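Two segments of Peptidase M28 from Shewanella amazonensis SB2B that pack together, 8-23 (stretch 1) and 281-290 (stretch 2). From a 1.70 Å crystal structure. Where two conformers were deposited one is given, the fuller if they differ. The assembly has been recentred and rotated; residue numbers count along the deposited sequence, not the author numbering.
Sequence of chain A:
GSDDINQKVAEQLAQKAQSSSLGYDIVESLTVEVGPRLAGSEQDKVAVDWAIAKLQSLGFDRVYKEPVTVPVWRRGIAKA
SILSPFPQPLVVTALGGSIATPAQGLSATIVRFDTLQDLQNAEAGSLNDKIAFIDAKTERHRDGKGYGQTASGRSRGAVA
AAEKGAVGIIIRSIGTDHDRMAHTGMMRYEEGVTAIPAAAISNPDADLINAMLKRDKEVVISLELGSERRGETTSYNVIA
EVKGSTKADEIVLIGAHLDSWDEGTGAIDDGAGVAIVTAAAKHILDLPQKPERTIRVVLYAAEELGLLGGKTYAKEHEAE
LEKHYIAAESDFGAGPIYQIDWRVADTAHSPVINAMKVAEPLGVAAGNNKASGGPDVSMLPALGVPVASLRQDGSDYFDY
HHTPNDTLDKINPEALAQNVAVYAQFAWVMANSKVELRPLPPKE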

# COMPACT_ATOMS: atom_id res chain seq x y z
N LYS A 8 0.11 29.49 31.91
CA LYS A 8 0.39 28.30 32.74
C LYS A 8 -0.70 27.23 32.59
O LYS A 8 -0.40 26.02 32.57
CB LYS A 8 0.54 28.68 34.22
CG LYS A 8 1.10 27.54 35.04
CD LYS A 8 1.57 28.01 36.41
CE LYS A 8 2.50 26.98 37.06
NZ LYS A 8 3.85 26.93 36.40
N VAL A 9 -1.96 27.64 32.49
CA VAL A 9 -3.03 26.68 32.19
C VAL A 9 -2.74 26.03 30.83
O VAL A 9 -2.87 24.82 30.69
CB VAL A 9 -4.39 27.37 32.16
CG1 VAL A 9 -5.45 26.45 31.52
CG2 VAL A 9 -4.77 27.77 33.58
N ALA A 10 -2.32 26.82 29.85
CA ALA A 10 -2.02 26.26 28.53
C ALA A 10 -0.85 25.25 28.61
O ALA A 10 -0.86 24.22 27.98
CB ALA A 10 -1.69 27.38 27.57
N GLU A 11 0.16 25.57 29.39
CA GLU A 11 1.24 24.61 29.62
C GLU A 11 0.72 23.29 30.21
O GLU A 11 1.11 22.21 29.78
CB GLU A 11 2.32 25.24 30.50
CG GLU A 11 3.05 26.27 29.70
CD GLU A 11 3.95 27.16 30.50
OE1 GLU A 11 3.90 27.12 31.75
OE2 GLU A 11 4.70 27.91 29.84
N GLN A 12 -0.21 23.39 31.18
CA GLN A 12 -0.79 22.22 31.82
C GLN A 12 -1.70 21.43 30.89
O GLN A 12 -1.69 20.19 30.94
CB GLN A 12 -1.52 22.60 33.09
CG GLN A 12 -0.52 22.97 34.13
CD GLN A 12 -1.03 23.82 35.28
OE1 GLN A 12 -2.22 24.13 35.38
NE2 GLN A 12 -0.11 24.16 36.21
N LEU A 13 -2.45 22.14 30.04
CA LEU A 13 -3.24 21.46 29.01
C LEU A 13 -2.36 20.63 28.09
O LEU A 13 -2.70 19.48 27.74
CB LEU A 13 -4.08 22.46 28.20
CG LEU A 13 -5.24 23.11 28.98
CD1 LEU A 13 -5.76 24.38 28.22
CD2 LEU A 13 -6.36 22.06 29.21
N ALA A 14 -1.21 21.17 27.72
CA ALA A 14 -0.29 20.40 26.88
C ALA A 14 0.23 19.18 27.60
O ALA A 14 0.42 18.16 26.98
CB ALA A 14 0.82 21.24 26.43
N GLN A 15 0.52 19.33 28.90
CA GLN A 15 0.91 18.16 29.72
C GLN A 15 -0.16 17.08 29.65
O GLN A 15 0.16 15.88 29.46
CB GLN A 15 1.14 18.52 31.21
CG GLN A 15 2.32 19.45 31.51
CD GLN A 15 2.14 20.21 32.83
OE1 GLN A 15 1.37 19.81 33.70
NE2 GLN A 15 2.83 21.36 32.95
N LYS A 16 -1.40 17.47 29.86
CA LYS A 16 -2.51 16.50 29.81
C LYS A 16 -2.57 15.78 28.47
O LYS A 16 -2.81 14.58 28.43
CB LYS A 16 -3.87 17.17 30.04
CG LYS A 16 -4.01 17.90 31.37
CD LYS A 16 -3.64 17.03 32.59
CE LYS A 16 -4.02 17.77 33.91
NZ LYS A 16 -3.29 19.05 34.06
N ALA A 17 -2.41 16.53 27.39
CA ALA A 17 -2.51 15.93 26.04
C ALA A 17 -1.45 14.82 25.82
O ALA A 17 -1.70 13.83 25.14
CB ALA A 17 -2.40 16.99 24.97
N GLN A 18 -0.27 15.05 26.37
CA GLN A 18 0.84 14.14 26.25
C GLN A 18 0.70 12.93 27.17
O GLN A 18 1.21 11.86 26.83
CB GLN A 18 2.18 14.87 26.41
CG GLN A 18 2.35 15.88 25.26
CD GLN A 18 3.52 16.82 25.42
OE1 GLN A 18 4.66 16.51 25.03
NE2 GLN A 18 3.24 18.00 25.96
N SER A 19 -0.02 13.06 28.28
CA SER A 19 -0.17 11.96 29.21
C SER A 19 -1.49 11.20 29.05
O SER A 19 -1.70 10.21 29.72
CB SER A 19 -0.03 12.46 30.64
OG SER A 19 -1.09 13.34 31.00
N SER A 20 -2.35 11.64 28.13
CA SER A 20 -3.72 11.06 27.98
C SER A 20 -3.88 10.35 26.63
O SER A 20 -3.50 10.86 25.62
CB SER A 20 -4.78 12.15 28.11
OG SER A 20 -6.07 11.69 27.69
N SER A 21 -4.48 9.16 26.65
CA SER A 21 -4.75 8.40 25.43
C SER A 21 -6.06 8.86 24.74
O SER A 21 -6.43 8.32 23.69
CB SER A 21 -4.87 6.89 25.80
OG SER A 21 -6.02 6.70 26.62
N LEU A 22 -6.71 9.89 25.29
CA LEU A 22 -8.06 10.32 24.82
C LEU A 22 -8.10 10.58 23.31
O LEU A 22 -8.95 10.04 22.63
CB LEU A 22 -8.58 11.53 25.60
CG LEU A 22 -9.99 11.99 25.18
CD1 LEU A 22 -11.09 10.87 25.37
CD2 LEU A 22 -10.35 13.32 25.91
N GLY A 23 -7.18 11.39 22.80
CA GLY A 23 -7.15 11.71 21.36
C GLY A 23 -7.12 10.45 20.52
O GLY A 23 -7.95 10.24 19.63
N ALA A 281 -10.86 20.01 23.44
CA ALA A 281 -12.01 20.59 24.14
C ALA A 281 -12.30 19.84 25.48
O ALA A 281 -12.62 20.47 26.49
CB ALA A 281 -13.26 20.64 23.22
N LYS A 282 -12.17 18.51 25.49
CA LYS A 282 -12.41 17.72 26.70
C LYS A 282 -11.37 18.07 27.76
O LYS A 282 -11.71 18.22 28.92
CB LYS A 282 -12.36 16.23 26.39
CG LYS A 282 -12.49 15.30 27.61
CD LYS A 282 -13.74 15.55 28.41
CE LYS A 282 -14.04 14.40 29.33
NZ LYS A 282 -13.01 14.18 30.38
N HIS A 283 -10.11 18.19 27.36
CA HIS A 283 -9.10 18.61 28.36
C HIS A 283 -9.45 19.96 28.97
O HIS A 283 -9.17 20.21 30.14
CB HIS A 283 -7.69 18.61 27.77
CG HIS A 283 -7.19 17.24 27.45
ND1 HIS A 283 -7.09 16.25 28.40
CD2 HIS A 283 -6.83 16.68 26.28
CE1 HIS A 283 -6.69 15.13 27.82
NE2 HIS A 283 -6.50 15.37 26.53
N ILE A 284 -10.00 20.86 28.16
CA ILE A 284 -10.41 22.18 28.64
C ILE A 284 -11.63 22.05 29.58
O ILE A 284 -11.66 22.66 30.68
CB ILE A 284 -10.66 23.15 27.48
CG1 ILE A 284 -9.32 23.54 26.84
CG2 ILE A 284 -11.46 24.42 27.99
CD1 ILE A 284 -9.44 24.32 25.51
N LEU A 285 -12.58 21.22 29.16
CA LEU A 285 -13.77 20.92 29.97
C LEU A 285 -13.41 20.38 31.35
O LEU A 285 -14.10 20.71 32.36
CB LEU A 285 -14.70 19.94 29.21
CG LEU A 285 -16.10 19.60 29.78
CD1 LEU A 285 -17.03 20.81 29.73
CD2 LEU A 285 -16.72 18.43 28.95
N ASP A 286 -12.34 19.57 31.40
CA ASP A 286 -11.79 19.02 32.63
C ASP A 286 -11.18 20.04 33.57
O ASP A 286 -10.94 19.71 34.72
CB ASP A 286 -10.66 18.01 32.36
CG ASP A 286 -11.12 16.72 31.72
OD1 ASP A 286 -12.33 16.44 31.76
OD2 ASP A 286 -10.24 16.00 31.17
N LEU A 287 -10.85 21.24 33.10
CA LEU A 287 -10.23 22.23 33.99
C LEU A 287 -11.19 22.65 35.08
O LEU A 287 -12.40 22.70 34.86
CB LEU A 287 -9.84 23.46 33.22
CG LEU A 287 -8.74 23.34 32.19
CD1 LEU A 287 -8.71 24.64 31.37
CD2 LEU A 287 -7.40 23.09 32.87
N PRO A 288 -10.67 23.00 36.26
CA PRO A 288 -11.51 23.65 37.27
C PRO A 288 -11.97 25.07 36.88
O PRO A 288 -12.99 25.55 37.38
CB PRO A 288 -10.60 23.67 38.52
CG PRO A 288 -9.23 23.54 38.03
CD PRO A 288 -9.26 22.88 36.67
N GLN A 289 -11.23 25.75 36.00
CA GLN A 289 -11.55 27.10 35.54
C GLN A 289 -12.49 27.01 34.33
O GLN A 289 -12.31 26.14 33.46
CB GLN A 289 -10.29 27.78 34.93
CG GLN A 289 -9.17 28.16 35.83
CD GLN A 289 -8.17 27.09 36.01
OE1 GLN A 289 -8.39 25.95 35.62
NE2 GLN A 289 -7.05 27.44 36.63
N LYS A 290 -13.40 27.97 34.22
CA LYS A 290 -14.20 28.14 33.01
C LYS A 290 -13.51 29.08 32.02
O LYS A 290 -12.87 30.05 32.43
CB LYS A 290 -15.55 28.74 33.40
CG LYS A 290 -16.32 27.89 34.34
CD LYS A 290 -17.36 28.68 35.14
CE LYS A 290 -18.06 27.83 36.18
NZ LYS A 290 -19.10 28.62 36.90
O HOH W 1 -5.65 13.24 24.77

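The contact between the two segments is centred on His 283, a buried residue whose CA-to-CB bond points toward the first segment and which has the largest area covered in the contact. The backbone of Lys 16 and Ala 17 lies over one face of its imidazole ring, and the CB of Lys 16 comes within 3.7 Å of His 283 ND1. Ser 20 sits at the ring edge, near the ring plane, with its OG 3.5 Å from His 283 CE1. Ser 20, the first residue to leave helical geometry, accepts a capping hydrogen bond from the backbone of the next helix (Leu 22 N to Ser 20 OG, 3.1 Å). No direct hydrogen bond joins the two segments, but water 1 bridges them. This water lies 2.9 Å from His 283 NE2, accepts from Gly 23 N at 3.1 Å and donates a weak bond to Ser 20 O at 3.3 Å, so the ring is tied through solvent to the turn and the start of the helix that follows it.

Leu 13 contributes the second largest area. Leu 13 CA is 6.5 Å from His 283 CA, and although its CA-to-CB bond points sideways, the end of the side chain comes nearer. Both methyls touch Ile 284 and Leu 287; the closest approaches are Leu 13 CD1 to Ile 284 CG1 and Leu 13 CD2 to Leu 287 CD2, each 3.9 Å, and Leu 13 CD2 is also 3.5 Å from His 283 O. Leu 287 extends this apolar patch toward the start of the first segment, where its CD1 meets Val 9 CG1 at 3.7 Å.

At the other end, Leu 22 places CD2 3.4 Å from Lys 282 CG, a contact with the aliphatic part of the lysine. The charged end is occupied separately, in a salt bridge from Lys 282 NZ to Asp 286 OD1 at 2.7 Å.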